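Local coordinates for hypothetical protein HP_0496 (Helicobacter pylori, PDB 2PZH) that hydrolyses the thioester bond of acyl-CoA substrates, preferring long-chain acyl groups and benzoyl-CoA, with low activity on shorter ones, and may take part in phospholipid metabolism, at residues Tyr26-Arg29 with Ala30-Glu33. Residues are numbered along the deposited sequence; the frame is centred on the assembly and turned at random.
Sequences YCER and ARSE
Glu28 and Ser32, one turn apart on the same helix, illustrate how a buried carboxylate can be satisfied within its own helix. Ser32 OG donates to Glu28 OE1 over 2.6 Å, meeting it on the syn side and 15° out of the carboxylate plane. With CG anti to the backbone N (chi1 -160°) and a bend at chi2, the Glu28 chain brings its carboxylate to the hydroxyl. One water donates to both Glu28 OE2 and Ser32 OG, closing a small ring of bonds; a second donates to Glu28 OE1 and accepts from Arg31 NE, 3.0 Å away.

That second water bridges the two side chains, whose charged atoms do not meet directly: Glu28 OE1 and Arg31 NH2 stay 4.7 Å apart. Bent at chi3 (-68°), Arg31 folds back along the helix and lays one guanidinium face over Cys27 C and Glu28 CA, the latter 3.5 Å above the plane and toward its rim, while NH1 lies 3.6 Å from Cys27 CB and is hydrogen-bonded to Gln86 OE1.

Four regular i to i+4 backbone hydrogen bonds join the two turns, the first Ala30 N to Tyr26 O and the last Glu33 N to Arg29 O (2.8 Å).

Arg29 and Glu33 form salt bridges with Glu10 and Arg6, respectively, of a second subunit. In this hot-dog fold, helix 22-36 is the sausage wrapped by the curved antiparallel sheet: Cys27, Ala30 and Arg31 all touch strand 81-92, Cys27 and Arg31 also strand 102-114, and Ala30 also strand 67-77.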
loop_
_atom_site.group_PDB
_atom_site.type_symbol
_atom_site.label_atom_id
_atom_site.label_comp_id
_atom_site.label_asym_id
_atom_site.label_seq_id
_atom_site.Cartn_x
_atom_site.Cartn_y
_atom_site.Cartn_z
ATOM N N TYR A 26 -1.289 -10.453 2.673
ATOM C CA TYR A 26 -1.606 -11.795 2.160
ATOM C C TYR A 26 -2.357 -12.662 3.190
ATOM O O TYR A 26 -3.356 -13.349 2.847
ATOM C CB TYR A 26 -0.350 -12.521 1.730
ATOM C CG TYR A 26 0.463 -11.846 0.650
ATOM C CD1 TYR A 26 -0.130 -11.061 -0.338
ATOM C CD2 TYR A 26 1.821 -12.035 0.599
ATOM C CE1 TYR A 26 0.643 -10.472 -1.355
ATOM C CE2 TYR A 26 2.601 -11.460 -0.399
ATOM C CZ TYR A 26 2.017 -10.685 -1.368
ATOM O OH TYR A 26 2.820 -10.131 -2.335
ATOM N N CYS A 27 -1.899 -12.630 4.437
ATOM C CA CYS A 27 -2.551 -13.410 5.487
ATOM C C CYS A 27 -3.984 -12.924 5.689
ATOM O O CYS A 27 -4.903 -13.723 5.834
ATOM C CB CYS A 27 -1.747 -13.389 6.785
ATOM S SG CYS A 27 -0.244 -14.357 6.618
ATOM N N GLU A 28 -4.162 -11.606 5.670
ATOM C CA GLU A 28 -5.476 -11.006 5.840
ATOM C C GLU A 28 -6.396 -11.472 4.732
ATOM O O GLU A 28 -7.531 -11.861 4.999
ATOM C CB GLU A 28 -5.386 -9.484 5.830
ATOM C CG GLU A 28 -6.581 -8.790 6.462
ATOM C CD GLU A 28 -7.878 -9.006 5.722
ATOM O OE1 GLU A 28 -8.844 -9.434 6.388
ATOM O OE2 GLU A 28 -7.945 -8.724 4.498
ATOM N N ARG A 29 -5.932 -11.409 3.487
ATOM C CA ARG A 29 -6.769 -11.863 2.361
ATOM C C ARG A 29 -7.263 -13.296 2.622
ATOM O O ARG A 29 -8.462 -13.592 2.452
ATOM C CB ARG A 29 -5.985 -11.818 1.048
ATOM C CG ARG A 29 -5.489 -10.425 0.715
ATOM C CD ARG A 29 -4.768 -10.456 -0.616
ATOM N NE ARG A 29 -3.970 -9.249 -0.804
ATOM C CZ ARG A 29 -3.077 -9.116 -1.769
ATOM N NH1 ARG A 29 -2.886 -10.115 -2.625
ATOM N NH2 ARG A 29 -2.370 -7.996 -1.881
ATOM N N ALA A 30 -6.342 -14.165 3.032
ATOM C CA ALA A 30 -6.680 -15.584 3.316
ATOM C C ALA A 30 -7.828 -15.741 4.317
ATOM O O ALA A 30 -8.754 -16.561 4.124
ATOM C CB ALA A 30 -5.442 -16.341 3.820
ATOM N N ARG A 31 -7.738 -14.981 5.402
ATOM C CA ARG A 31 -8.738 -14.995 6.444
ATOM C C ARG A 31 -10.080 -14.508 5.917
ATOM O O ARG A 31 -11.104 -15.182 6.106
ATOM C CB ARG A 31 -8.307 -14.136 7.629
ATOM C CG ARG A 31 -6.979 -14.538 8.225
ATOM C CD ARG A 31 -6.783 -13.866 9.570
ATOM N NE ARG A 31 -6.603 -12.421 9.507
ATOM C CZ ARG A 31 -5.418 -11.830 9.341
ATOM N NH1 ARG A 31 -4.331 -12.564 9.186
ATOM N NH2 ARG A 31 -5.320 -10.513 9.329
ATOM N N SER A 32 -10.075 -13.359 5.239
ATOM C CA SER A 32 -11.316 -12.776 4.716
ATOM C C SER A 32 -11.959 -13.668 3.645
ATOM O O SER A 32 -13.179 -13.826 3.600
ATOM C CB SER A 32 -11.092 -11.364 4.179
ATOM O OG SER A 32 -10.915 -10.437 5.250
ATOM N N GLU A 33 -11.145 -14.275 2.797
ATOM C CA GLU A 33 -11.698 -15.120 1.750
ATOM C C GLU A 33 -12.487 -16.311 2.332
ATOM O O GLU A 33 -13.448 -16.759 1.725
ATOM C CB GLU A 33 -10.618 -15.575 0.777
ATOM C CG GLU A 33 -11.162 -16.218 -0.508
ATOM C CD GLU A 33 -11.906 -15.244 -1.425
ATOM O OE1 GLU A 33 -11.758 -14.007 -1.283
ATOM O OE2 GLU A 33 -12.641 -15.722 -2.314
HETATM O O HOH W 1 -10.237 -8.309 3.383
HETATM O O HOH W 2 -8.923 -10.694 8.604
#